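Local coordinates for sensory box/GGDEF family protein (Caulobacter crescentus, PDB 4YME) that probably takes part in cyclic di-GMP signalling at the bacterial membrane, this chain being the GGDEF (diguanylate cyclase-type) domain of a longer MHYT-PAS-GGDEF-EAL protein, at residues 10-16 against 76-80; 24-28 against 132-138; 36-42 against 124-130; 41-47 against 59-63; 95-99 against 129-133. All coordinates share one frame. Residues are numbered along the deposited sequence.

In the fold
From the N terminus, the segment leading into helix 13-30 opens contact 1, which closes on edge strand 76-81. Further along the same helix, contact 2 opens; it closes only at the loop after strand 125-131, so contacts 1 and 2 cross. Contact 3 pairs strand 33-41 with strand 125-131; it is nested inside contact 2 and also crosses contact 1. Contact 4 is the short loop, closed between the helix after strand 33-41 and helix 53-70, and lies within contacts 1, 2 and 3. Contact 5 follows contacts 1 and 4 in series, bringing helix 95-109 onto the end of strand 125-131, where contacts 2 and 3 also finish.

Contact 1: residues 10-16 against 76-80; sequences LLNRNSL and FAARL
Segment 76-80 is an extended edge strand, and 10-16 runs extended beside it before turning helical at Arg13. At Phe76 (chi1 p) the ring meets Leu11 CD1, 3.7 Å from Phe76 CD2, and has Leu16 CD1 at its edge, 4.0 Å from Phe76 CE2. Ala77 O accepts from Leu11 N at 3.1 Å. Ala78 pairs with Leu11 in a single backbone bridge, CA to CA 4.2 Å, and Ala78 CB touches Leu16 CB at 3.9 Å. Arg79 N donates to Leu11 O at 3.0 Å, its side chain leading away to Asp5 and Gly82. Leu80 CD2 packs on Leu16 CD2 at 3.6 Å; Leu80 CB lies over a face of the Arg13 guanidinium, and water 2 joins Leu80 O (2.6 Å) to Arg13 NE (2.8 Å). Asn12 and Ser15 form a capping box: Ser15 N to Asn12 OD1 3.0 Å, Asn12 N to Ser15 OG 3.2 Å; Asn12 ND2 bonds Ala2 O. With Asp5 and Thr8 upstream, this is the DxLTGLxNR entry segment of GGDEF domains.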
# COMPACT_ATOMS: atom_id res chain seq x y z
N LEU A 10 -7.64 -7.94 2.43
CA LEU A 10 -6.55 -7.76 1.46
C LEU A 10 -5.64 -8.97 1.54
O LEU A 10 -5.83 -9.88 2.33
CB LEU A 10 -5.71 -6.52 1.83
CG LEU A 10 -6.50 -5.21 1.80
CD1 LEU A 10 -5.62 -4.03 2.18
CD2 LEU A 10 -7.16 -4.98 0.50
N LEU A 11 -4.64 -9.02 0.65
CA LEU A 11 -3.64 -10.03 0.77
C LEU A 11 -2.86 -9.87 2.07
O LEU A 11 -2.82 -8.80 2.67
CB LEU A 11 -2.68 -10.00 -0.43
CG LEU A 11 -3.27 -10.28 -1.79
CD1 LEU A 11 -2.15 -10.23 -2.84
CD2 LEU A 11 -4.02 -11.59 -1.85
N ASN A 12 -2.25 -10.95 2.52
CA ASN A 12 -1.33 -10.89 3.63
C ASN A 12 0.13 -10.90 3.12
O ASN A 12 0.39 -10.89 1.93
CB ASN A 12 -1.63 -11.98 4.65
CG ASN A 12 -1.53 -13.40 4.09
OD1 ASN A 12 -0.86 -13.64 3.10
ND2 ASN A 12 -2.27 -14.34 4.70
N ARG A 13 1.08 -10.83 4.05
CA ARG A 13 2.50 -10.82 3.67
C ARG A 13 2.88 -12.00 2.77
O ARG A 13 3.63 -11.80 1.77
CB ARG A 13 3.38 -10.87 4.94
CG ARG A 13 4.89 -10.81 4.67
CD ARG A 13 5.69 -10.91 5.99
NE ARG A 13 5.43 -9.78 6.89
CZ ARG A 13 6.01 -8.58 6.81
NH1 ARG A 13 6.88 -8.29 5.85
NH2 ARG A 13 5.68 -7.63 7.69
N ASN A 14 2.43 -13.21 3.14
CA ASN A 14 2.71 -14.47 2.39
C ASN A 14 2.26 -14.35 0.94
O ASN A 14 3.03 -14.60 -0.01
CB ASN A 14 1.95 -15.69 3.02
CG ASN A 14 1.76 -16.89 2.02
OD1 ASN A 14 2.71 -17.32 1.34
ND2 ASN A 14 0.52 -17.43 1.95
N SER A 15 0.98 -14.00 0.76
CA SER A 15 0.43 -13.98 -0.60
C SER A 15 0.95 -12.80 -1.38
O SER A 15 1.19 -12.92 -2.56
CB SER A 15 -1.09 -14.03 -0.66
OG SER A 15 -1.70 -13.05 0.14
N LEU A 16 1.22 -11.68 -0.72
CA LEU A 16 1.91 -10.58 -1.38
C LEU A 16 3.24 -11.00 -2.00
O LEU A 16 3.53 -10.74 -3.17
CB LEU A 16 2.13 -9.41 -0.38
CG LEU A 16 3.12 -8.34 -0.84
CD1 LEU A 16 2.46 -7.62 -2.01
CD2 LEU A 16 3.51 -7.42 0.34
N PHE A 76 -2.58 -5.35 -7.18
CA PHE A 76 -3.10 -5.97 -5.96
C PHE A 76 -2.60 -5.24 -4.73
O PHE A 76 -1.61 -4.51 -4.77
CB PHE A 76 -2.77 -7.48 -5.91
CG PHE A 76 -1.34 -7.83 -6.23
CD1 PHE A 76 -0.94 -8.01 -7.54
CD2 PHE A 76 -0.40 -8.08 -5.22
CE1 PHE A 76 0.37 -8.36 -7.87
CE2 PHE A 76 0.86 -8.47 -5.56
CZ PHE A 76 1.24 -8.61 -6.89
N ALA A 77 -3.28 -5.47 -3.62
CA ALA A 77 -3.04 -4.78 -2.35
C ALA A 77 -2.99 -5.77 -1.22
O ALA A 77 -3.70 -6.78 -1.21
CB ALA A 77 -4.05 -3.75 -2.10
N ALA A 78 -2.18 -5.44 -0.22
CA ALA A 78 -1.92 -6.25 0.96
C ALA A 78 -1.85 -5.39 2.21
O ALA A 78 -1.54 -4.19 2.09
CB ALA A 78 -0.62 -6.98 0.86
N ARG A 79 -2.15 -5.95 3.37
CA ARG A 79 -1.81 -5.30 4.64
C ARG A 79 -0.75 -6.18 5.29
O ARG A 79 -0.93 -7.40 5.39
CB ARG A 79 -3.02 -5.17 5.56
CG ARG A 79 -2.68 -4.40 6.85
CD ARG A 79 -3.86 -4.17 7.78
NE ARG A 79 -4.20 -5.38 8.45
CZ ARG A 79 -3.82 -5.72 9.69
NH1 ARG A 79 -3.06 -4.94 10.48
NH2 ARG A 79 -4.19 -6.88 10.16
N LEU A 80 0.38 -5.60 5.67
CA LEU A 80 1.44 -6.45 6.29
C LEU A 80 1.15 -6.80 7.73
O LEU A 80 1.40 -7.94 8.17
CB LEU A 80 2.82 -5.82 6.10
CG LEU A 80 3.16 -5.56 4.63
CD1 LEU A 80 4.51 -4.83 4.43
CD2 LEU A 80 3.17 -6.92 3.93
O HOH W 1 0.35 -10.02 6.76
O HOH W 2 3.25 -9.69 8.64

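Contact 2: residues 24-28 against 132-138; sequences IDRVE and YPDDGRT
Tyr132 OH donates a short hydrogen bond, 2.6 Å, to Glu28 OE1. The same carboxylate oxygen makes a long salt bridge with Arg137, Glu28 OE1 to Arg137 NH2 3.8 Å, and accepts a hydrogen bond from water 3 at 3.0 Å; that water is held only weakly by Arg137 NH2 at 3.4 Å. In the GGDEF fold this fastens helix 13-30 to the loop between strand 125-131 and helix 139-156. The loop leaves Tyr132 through a cis peptide to Pro133 and makes a type I turn from Pro133 to Gly136, with Gly136 N to Pro133 O at 3.1 Å. Gly136 sits at phi/psi 144/145, where a CB would clash with the preceding carbonyl. Tyr132 (chi1 t) reaches toward the helix, and Ile24 and Val27, one turn apart, meet its ring: Ile24 CG2 to Tyr132 CE1 3.6 Å, Val27 CG2 to Tyr132 CD2 3.8 Å. Farther along, Thr138 N-caps helix 139-156 through Ala141 N, and Ile24 CD1 presses on Thr138 C at 3.5 Å.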
# COMPACT_ATOMS: atom_id res chain seq x y z
N ILE A 24 7.02 -10.29 -11.21
CA ILE A 24 8.33 -10.00 -11.77
C ILE A 24 8.55 -10.85 -13.03
O ILE A 24 9.00 -10.35 -14.05
CB ILE A 24 9.46 -10.20 -10.69
CG1 ILE A 24 9.37 -9.10 -9.64
CG2 ILE A 24 10.84 -10.27 -11.34
CD1 ILE A 24 10.20 -9.38 -8.35
N ASP A 25 8.26 -12.16 -12.94
CA ASP A 25 8.45 -13.02 -14.11
C ASP A 25 7.54 -12.57 -15.28
O ASP A 25 7.95 -12.60 -16.44
CB ASP A 25 8.16 -14.47 -13.79
CG ASP A 25 9.20 -15.09 -12.86
OD1 ASP A 25 10.31 -14.53 -12.77
OD2 ASP A 25 8.82 -16.08 -12.19
N ARG A 26 6.30 -12.20 -14.96
CA ARG A 26 5.39 -11.70 -15.96
C ARG A 26 5.93 -10.47 -16.72
O ARG A 26 5.97 -10.44 -17.96
CB ARG A 26 4.01 -11.45 -15.36
CG ARG A 26 3.11 -10.62 -16.22
CD ARG A 26 1.76 -10.39 -15.61
NE ARG A 26 1.07 -9.30 -16.28
CZ ARG A 26 -0.23 -9.08 -16.17
NH1 ARG A 26 -1.01 -9.91 -15.45
NH2 ARG A 26 -0.77 -8.08 -16.82
N VAL A 27 6.41 -9.48 -15.97
CA VAL A 27 6.76 -8.23 -16.58
C VAL A 27 8.14 -8.34 -17.26
O VAL A 27 8.39 -7.65 -18.23
CB VAL A 27 6.68 -7.00 -15.64
CG1 VAL A 27 5.33 -6.90 -14.97
CG2 VAL A 27 7.78 -6.94 -14.60
N GLU A 28 9.01 -9.20 -16.75
CA GLU A 28 10.31 -9.41 -17.40
C GLU A 28 10.06 -9.89 -18.84
O GLU A 28 10.76 -9.45 -19.78
CB GLU A 28 11.15 -10.36 -16.56
CG GLU A 28 12.60 -10.50 -16.97
CD GLU A 28 13.33 -9.21 -17.18
OE1 GLU A 28 13.27 -8.24 -16.38
OE2 GLU A 28 14.08 -9.18 -18.16
N TYR A 132 10.66 -1.65 -10.38
CA TYR A 132 11.40 -2.75 -10.96
C TYR A 132 11.99 -2.29 -12.33
O TYR A 132 11.28 -1.63 -13.08
CB TYR A 132 10.45 -3.94 -11.20
CG TYR A 132 11.10 -5.11 -11.90
CD1 TYR A 132 11.84 -6.06 -11.19
CD2 TYR A 132 10.98 -5.29 -13.27
CE1 TYR A 132 12.46 -7.11 -11.83
CE2 TYR A 132 11.62 -6.33 -13.91
CZ TYR A 132 12.37 -7.23 -13.18
OH TYR A 132 12.97 -8.30 -13.82
N PRO A 133 13.26 -2.62 -12.63
CA PRO A 133 14.21 -3.35 -11.82
C PRO A 133 15.23 -2.47 -11.06
O PRO A 133 16.03 -3.01 -10.31
CB PRO A 133 14.98 -4.17 -12.87
CG PRO A 133 15.00 -3.29 -14.00
CD PRO A 133 13.69 -2.57 -14.04
N ASP A 134 15.18 -1.17 -11.23
CA ASP A 134 16.22 -0.31 -10.69
C ASP A 134 16.29 -0.32 -9.19
O ASP A 134 17.38 -0.22 -8.63
CB ASP A 134 16.03 1.11 -11.17
CG ASP A 134 16.24 1.25 -12.69
OD1 ASP A 134 16.84 0.35 -13.34
OD2 ASP A 134 15.75 2.26 -13.26
N ASP A 135 15.13 -0.48 -8.54
CA ASP A 135 15.05 -0.54 -7.10
C ASP A 135 15.00 -1.96 -6.53
O ASP A 135 14.71 -2.14 -5.36
CB ASP A 135 13.85 0.28 -6.59
CG ASP A 135 13.93 1.71 -6.97
OD1 ASP A 135 15.09 2.28 -6.91
OD2 ASP A 135 12.93 2.33 -7.36
N GLY A 136 15.27 -2.96 -7.35
CA GLY A 136 15.30 -4.33 -6.96
C GLY A 136 14.76 -5.27 -8.00
O GLY A 136 13.83 -4.95 -8.75
N ARG A 137 15.36 -6.44 -8.06
CA ARG A 137 14.99 -7.43 -9.07
C ARG A 137 14.32 -8.66 -8.50
O ARG A 137 13.96 -9.56 -9.25
CB ARG A 137 16.23 -7.86 -9.87
CG ARG A 137 17.03 -6.70 -10.48
CD ARG A 137 18.09 -7.26 -11.48
NE ARG A 137 17.42 -7.60 -12.73
CZ ARG A 137 17.31 -6.80 -13.80
NH1 ARG A 137 17.90 -5.59 -13.82
NH2 ARG A 137 16.62 -7.21 -14.86
N THR A 138 14.14 -8.69 -7.17
CA THR A 138 13.41 -9.71 -6.47
C THR A 138 12.32 -9.06 -5.62
O THR A 138 12.38 -7.87 -5.32
CB THR A 138 14.29 -10.52 -5.53
OG1 THR A 138 14.73 -9.68 -4.45
CG2 THR A 138 15.47 -11.03 -6.29
O HOH W 3 14.50 -5.57 -16.87

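Contact 3: residues 36-42 against 124-130; sequences VICIDLD and GSSLGVS
Strand 36-41 runs antiparallel to strand 125-130, axes 4.6 Å apart at 163°. Val36 opens the register in a hydrogen-bonded pair with Ser130: Val36 N to Ser130 O 2.8 Å, Ser130 N to Val36 O 2.8 Å. Ile37 faces Val129 in a non-hydrogen-bonded pair, CA to CA 4.6 Å; its CG2 also meets Leu127 CD2 at 3.9 Å. Cys38 pairs with Gly128 through Cys38 N to Gly128 O 2.8 Å and Gly128 N to Cys38 O 2.9 Å. Ile39 lies against Leu127, Ile39 CG1 to Leu127 CB 4.1 Å. Asp40 pairs with Ser126, Asp40 N to Ser126 O 2.9 Å and Ser126 N to Asp40 O 3.0 Å, and sends its carboxylate to Lys154. Leu41 and Ser125 form a non-hydrogen-bonded pair, CA to CA 4.4 Å. Asp42 leaves the strand but keeps the pairing going, Asp42 N to Gly124 O 2.9 Å; its OD1 is 2.9 Å from Ser126 OG, and water 4 joins Asp42 OD2 (3.1 Å) to Ser125 O (2.6 Å). Of this pair in the four-stranded, ferredoxin-like sheet, 125-131 is an outermost strand, while 33-41 continues inward to 84-91. Helix 95-109 covers the face carrying Ile37 and Leu127, and helix 139-156 the face carrying Cys38 and Ser130.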
# COMPACT_ATOMS: atom_id res chain seq x y z
N VAL A 36 6.19 -1.07 -6.64
CA VAL A 36 5.75 -1.45 -5.29
C VAL A 36 5.64 -0.19 -4.49
O VAL A 36 6.61 0.56 -4.36
CB VAL A 36 6.71 -2.45 -4.66
CG1 VAL A 36 6.35 -2.77 -3.24
CG2 VAL A 36 6.80 -3.72 -5.60
N ILE A 37 4.48 -0.01 -3.86
CA ILE A 37 4.14 1.16 -3.11
C ILE A 37 3.87 0.77 -1.69
O ILE A 37 2.94 0.01 -1.44
CB ILE A 37 2.94 1.88 -3.70
CG1 ILE A 37 3.19 2.25 -5.15
CG2 ILE A 37 2.60 3.10 -2.88
CD1 ILE A 37 2.02 2.71 -5.95
N CYS A 38 4.67 1.28 -0.76
CA CYS A 38 4.46 1.05 0.66
C CYS A 38 3.76 2.26 1.28
O CYS A 38 4.16 3.40 1.05
CB CYS A 38 5.84 0.80 1.28
SG CYS A 38 5.88 0.34 3.02
N ILE A 39 2.71 2.01 2.07
CA ILE A 39 1.83 3.05 2.56
C ILE A 39 1.65 2.92 4.04
O ILE A 39 1.53 1.80 4.54
CB ILE A 39 0.42 2.88 1.96
CG1 ILE A 39 0.46 2.95 0.44
CG2 ILE A 39 -0.59 3.87 2.57
CD1 ILE A 39 -0.77 2.39 -0.27
N ASP A 40 1.65 4.03 4.77
CA ASP A 40 1.25 3.93 6.16
C ASP A 40 0.39 5.10 6.53
O ASP A 40 0.25 6.01 5.75
CB ASP A 40 2.38 3.63 7.09
CG ASP A 40 3.22 4.78 7.44
OD1 ASP A 40 3.02 5.88 6.90
OD2 ASP A 40 3.98 4.55 8.41
N LEU A 41 -0.29 4.99 7.66
CA LEU A 41 -1.28 5.98 8.05
C LEU A 41 -0.67 6.97 9.04
O LEU A 41 -0.03 6.59 10.02
CB LEU A 41 -2.54 5.30 8.64
CG LEU A 41 -3.25 4.37 7.67
CD1 LEU A 41 -4.48 3.78 8.36
CD2 LEU A 41 -3.66 5.10 6.33
N ASP A 42 -0.97 8.24 8.83
CA ASP A 42 -0.35 9.32 9.62
C ASP A 42 -0.82 9.34 11.05
O ASP A 42 -0.06 9.75 11.96
CB ASP A 42 -0.60 10.66 8.94
CG ASP A 42 0.23 10.85 7.66
OD1 ASP A 42 1.06 10.01 7.29
OD2 ASP A 42 -0.04 11.86 7.02
N GLY A 124 -5.15 10.29 6.34
CA GLY A 124 -3.91 10.85 5.86
C GLY A 124 -2.89 9.73 5.82
O GLY A 124 -2.81 8.95 6.73
N SER A 125 -2.10 9.70 4.77
CA SER A 125 -1.11 8.65 4.59
C SER A 125 0.20 9.20 4.05
O SER A 125 0.25 10.33 3.50
CB SER A 125 -1.66 7.67 3.57
OG SER A 125 -1.84 8.27 2.29
N SER A 126 1.24 8.38 4.17
CA SER A 126 2.53 8.61 3.56
C SER A 126 2.88 7.41 2.75
O SER A 126 2.40 6.31 3.06
CB SER A 126 3.57 8.81 4.64
OG SER A 126 3.31 9.98 5.39
N LEU A 127 3.65 7.57 1.70
CA LEU A 127 3.99 6.47 0.84
C LEU A 127 5.37 6.56 0.26
O LEU A 127 5.95 7.68 0.15
CB LEU A 127 2.94 6.16 -0.19
CG LEU A 127 2.57 7.11 -1.24
CD1 LEU A 127 3.61 7.16 -2.31
CD2 LEU A 127 1.26 6.58 -1.85
N GLY A 128 5.92 5.40 -0.07
CA GLY A 128 7.20 5.27 -0.76
C GLY A 128 7.05 4.34 -1.92
O GLY A 128 6.29 3.35 -1.82
N VAL A 129 7.79 4.57 -2.97
CA VAL A 129 7.67 3.85 -4.22
C VAL A 129 9.00 3.24 -4.61
O VAL A 129 10.03 3.95 -4.66
CB VAL A 129 7.20 4.77 -5.37
CG1 VAL A 129 7.07 3.98 -6.70
CG2 VAL A 129 5.88 5.41 -5.02
N SER A 130 8.98 1.98 -4.99
CA SER A 130 10.11 1.30 -5.61
C SER A 130 9.72 0.78 -6.97
O SER A 130 8.62 0.24 -7.17
CB SER A 130 10.59 0.15 -4.75
OG SER A 130 10.82 0.61 -3.45
O HOH W 4 -0.79 12.67 4.10

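Contact 4: residues 41-47 against 59-63; sequences LDHFKEA and LLVET
Leu59 and Leu41 give up the most area here, followed by Phe44. Leu59, on helix 53-70 (chi1 m, chi2 t), points toward 41-47, and its CD1 reaches the start of helix 44-51: 3.8 Å from Phe44 CA and 3.7 Å from Ala47 CB. Phe44 and Leu59 lie nearest, CA to CA 7.2 Å. Leu41, ending strand 33-41, points toward helix 53-70; its CD1 lies 4.0 Å from Leu59 CB, 4.2 Å from Leu60 CD2 and 3.5 Å from Thr63 OG1. That hydroxyl is already bonded within its own helix, Thr63 OG1 to Leu59 O 2.8 Å. The sequence from Asp40 through Asp42, Phe44 and Lys45 is the DxDxFK motif of GGDEF domains, whose turn in relatives borders the nucleotide site. His43 takes the N-cap position, with Ala47 N bonded to His43 O at 3.1 Å. Phe44 (chi1 t) swings its ring to Leu60, with Phe44 CE1 3.7 Å from Leu60 CG and Leu59 CD1 at the ring edge, 4.3 Å from Phe44 CD1.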
# COMPACT_ATOMS: atom_id res chain seq x y z
N LEU A 41 -0.29 4.99 7.66
CA LEU A 41 -1.28 5.98 8.05
C LEU A 41 -0.67 6.97 9.04
O LEU A 41 -0.03 6.59 10.02
CB LEU A 41 -2.54 5.30 8.64
CG LEU A 41 -3.25 4.37 7.67
CD1 LEU A 41 -4.48 3.78 8.36
CD2 LEU A 41 -3.66 5.10 6.33
N ASP A 42 -0.97 8.24 8.83
CA ASP A 42 -0.35 9.32 9.62
C ASP A 42 -0.82 9.34 11.05
O ASP A 42 -0.06 9.75 11.96
CB ASP A 42 -0.60 10.66 8.94
CG ASP A 42 0.23 10.85 7.66
OD1 ASP A 42 1.06 10.01 7.29
OD2 ASP A 42 -0.04 11.86 7.02
N HIS A 43 -2.06 8.93 11.30
CA HIS A 43 -2.67 9.12 12.64
C HIS A 43 -3.30 7.87 13.22
O HIS A 43 -4.23 7.92 14.04
CB HIS A 43 -3.66 10.27 12.62
CG HIS A 43 -3.13 11.51 11.99
ND1 HIS A 43 -2.21 12.33 12.61
CD2 HIS A 43 -3.43 12.09 10.82
CE1 HIS A 43 -1.94 13.34 11.81
NE2 HIS A 43 -2.67 13.23 10.72
N PHE A 44 -2.75 6.73 12.88
CA PHE A 44 -3.16 5.45 13.45
C PHE A 44 -2.89 5.33 14.94
O PHE A 44 -3.77 4.99 15.70
CB PHE A 44 -2.43 4.34 12.67
CG PHE A 44 -2.69 2.98 13.14
CD1 PHE A 44 -3.92 2.35 12.91
CD2 PHE A 44 -1.71 2.27 13.75
CE1 PHE A 44 -4.15 1.04 13.30
CE2 PHE A 44 -1.92 0.98 14.15
CZ PHE A 44 -3.17 0.36 13.94
N LYS A 45 -1.68 5.74 15.35
CA LYS A 45 -1.33 5.67 16.78
C LYS A 45 -2.24 6.57 17.60
O LYS A 45 -2.76 6.14 18.61
CB LYS A 45 0.12 6.04 17.05
CG LYS A 45 0.48 5.98 18.54
CD LYS A 45 1.99 6.22 18.80
CE LYS A 45 2.18 7.03 20.12
NZ LYS A 45 1.63 6.36 21.33
N GLU A 46 -2.47 7.77 17.12
CA GLU A 46 -3.31 8.70 17.86
C GLU A 46 -4.76 8.18 17.93
O GLU A 46 -5.42 8.33 18.96
CB GLU A 46 -3.19 10.08 17.23
CG GLU A 46 -3.93 11.14 17.96
CD GLU A 46 -5.30 11.30 17.43
OE1 GLU A 46 -5.53 10.88 16.27
OE2 GLU A 46 -6.16 11.86 18.14
N ALA A 47 -5.28 7.52 16.89
CA ALA A 47 -6.64 6.92 16.97
C ALA A 47 -6.71 5.87 18.07
O ALA A 47 -7.63 5.83 18.90
CB ALA A 47 -7.07 6.30 15.60
N LEU A 59 -9.86 2.35 11.08
CA LEU A 59 -8.98 3.00 10.09
C LEU A 59 -8.50 1.97 9.09
O LEU A 59 -8.45 2.25 7.89
CB LEU A 59 -7.76 3.73 10.67
CG LEU A 59 -8.01 4.95 11.56
CD1 LEU A 59 -6.68 5.49 12.05
CD2 LEU A 59 -8.77 6.01 10.87
N LEU A 60 -8.08 0.82 9.63
CA LEU A 60 -7.54 -0.24 8.75
C LEU A 60 -8.58 -0.76 7.78
O LEU A 60 -8.31 -0.96 6.60
CB LEU A 60 -6.87 -1.34 9.55
CG LEU A 60 -5.75 -0.88 10.52
CD1 LEU A 60 -5.21 -2.04 11.30
CD2 LEU A 60 -4.65 -0.19 9.75
N VAL A 61 -9.78 -1.00 8.28
CA VAL A 61 -10.89 -1.53 7.49
C VAL A 61 -11.29 -0.55 6.41
O VAL A 61 -11.50 -0.92 5.25
CB VAL A 61 -12.08 -1.86 8.42
CG1 VAL A 61 -13.34 -2.08 7.65
CG2 VAL A 61 -11.69 -3.15 9.21
N GLU A 62 -11.33 0.73 6.75
CA GLU A 62 -11.73 1.71 5.74
C GLU A 62 -10.59 1.90 4.71
O GLU A 62 -10.87 2.06 3.54
CB GLU A 62 -12.07 3.02 6.41
CG GLU A 62 -12.43 4.14 5.46
CD GLU A 62 -13.61 3.94 4.62
OE1 GLU A 62 -14.42 2.99 4.81
OE2 GLU A 62 -13.79 4.66 3.61
N THR A 63 -9.34 1.88 5.15
CA THR A 63 -8.20 1.98 4.20
C THR A 63 -8.33 0.86 3.20
O THR A 63 -8.17 1.07 2.02
CB THR A 63 -6.87 1.90 4.95
OG1 THR A 63 -6.76 3.07 5.81
CG2 THR A 63 -5.67 1.89 4.01

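Contact 5: residues 95-99 against 129-133; sequences QPAVA and VSLYP
Leu131 is the apolar centre, directed at the first turn of helix 95-109 with chi1 m and chi2 t. Its two methyls divide between residues three apart on the helix: Leu131 CD2 lies 3.9 Å from Ala99 CB, and Leu131 CD1 lies 4.0 Å from Pro96 CA and 4.2 Å from Pro96 CB. Two residues back along the strand, on the same face, Val129 (chi1 t) adds CG1 at 4.2 Å from Ala99 CB. Ala99, buried, faces the sheet; CA separations are 7.5 Å for Pro96 and Leu131 and 7.7 Å for Ala99 and Val129. The short helix and strand axes pass 9.7 Å apart, with N-to-C directions 149° from each other. This is a helix laid on one face of the antiparallel sheet of the ferredoxin-like GGDEF fold; Ser130, between Val129 and Leu131, turns from the helix and bonds to Asn145 on helix 139-156. At the Tyr132 end the contact becomes polar. Gln95, one turn before Ala99, extends with chi1 t and chi2 t across the Leu131 side chain, Gln95 CD to Leu131 CB 3.8 Å, and donates from Gln95 NE2 to Tyr132 O at 2.8 Å, with an N-H...O angle of 150°. That carbonyl belongs to the cis peptide preceding Pro133, and the Tyr132 ring itself leads away, its hydroxyl bonded to Glu28.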
# COMPACT_ATOMS: atom_id res chain seq x y z
N GLN A 95 7.13 4.25 -16.80
CA GLN A 95 7.04 3.61 -15.48
C GLN A 95 7.05 4.58 -14.27
O GLN A 95 6.20 4.42 -13.35
CB GLN A 95 8.14 2.56 -15.33
CG GLN A 95 8.40 2.15 -13.89
CD GLN A 95 9.39 1.02 -13.79
OE1 GLN A 95 10.59 1.20 -14.08
NE2 GLN A 95 8.92 -0.14 -13.32
N PRO A 96 8.02 5.55 -14.24
CA PRO A 96 8.08 6.53 -13.16
C PRO A 96 6.81 7.40 -13.11
O PRO A 96 6.24 7.56 -12.03
CB PRO A 96 9.34 7.37 -13.48
CG PRO A 96 10.06 6.62 -14.50
CD PRO A 96 9.05 5.85 -15.27
N ALA A 97 6.36 7.89 -14.27
CA ALA A 97 5.07 8.59 -14.37
C ALA A 97 3.86 7.76 -13.94
O ALA A 97 3.02 8.25 -13.19
CB ALA A 97 4.82 9.07 -15.80
N VAL A 98 3.73 6.54 -14.45
CA VAL A 98 2.52 5.73 -14.20
C VAL A 98 2.38 5.36 -12.71
O VAL A 98 1.24 5.32 -12.16
CB VAL A 98 2.44 4.44 -15.12
CG1 VAL A 98 3.45 3.40 -14.72
CG2 VAL A 98 1.09 3.83 -15.08
N ALA A 99 3.53 5.10 -12.09
CA ALA A 99 3.57 4.83 -10.65
C ALA A 99 3.28 6.12 -9.85
O ALA A 99 2.45 6.12 -8.94
CB ALA A 99 4.87 4.27 -10.25
N VAL A 129 7.79 4.57 -2.97
CA VAL A 129 7.67 3.85 -4.22
C VAL A 129 9.00 3.24 -4.61
O VAL A 129 10.03 3.95 -4.66
CB VAL A 129 7.20 4.77 -5.37
CG1 VAL A 129 7.07 3.98 -6.70
CG2 VAL A 129 5.88 5.41 -5.02
N SER A 130 8.98 1.98 -4.99
CA SER A 130 10.11 1.30 -5.61
C SER A 130 9.72 0.78 -6.97
O SER A 130 8.62 0.24 -7.17
CB SER A 130 10.59 0.15 -4.75
OG SER A 130 10.82 0.61 -3.45
N LEU A 131 10.62 0.90 -7.96
CA LEU A 131 10.35 0.50 -9.33
C LEU A 131 11.23 -0.66 -9.72
O LEU A 131 12.43 -0.70 -9.40
CB LEU A 131 10.65 1.69 -10.28
CG LEU A 131 9.92 3.00 -9.99
CD1 LEU A 131 10.40 4.15 -10.92
CD2 LEU A 131 8.46 2.77 -10.08
N TYR A 132 10.66 -1.65 -10.38
CA TYR A 132 11.40 -2.75 -10.96
C TYR A 132 11.99 -2.29 -12.33
O TYR A 132 11.28 -1.63 -13.08
CB TYR A 132 10.45 -3.94 -11.20
CG TYR A 132 11.10 -5.11 -11.90
CD1 TYR A 132 11.84 -6.06 -11.19
CD2 TYR A 132 10.98 -5.29 -13.27
CE1 TYR A 132 12.46 -7.11 -11.83
CE2 TYR A 132 11.62 -6.33 -13.91
CZ TYR A 132 12.37 -7.23 -13.18
OH TYR A 132 12.97 -8.30 -13.82
N PRO A 133 13.26 -2.62 -12.63
CA PRO A 133 14.21 -3.35 -11.82
C PRO A 133 15.23 -2.47 -11.06
O PRO A 133 16.03 -3.01 -10.31
CB PRO A 133 14.98 -4.17 -12.87
CG PRO A 133 15.00 -3.29 -14.00
CD PRO A 133 13.69 -2.57 -14.04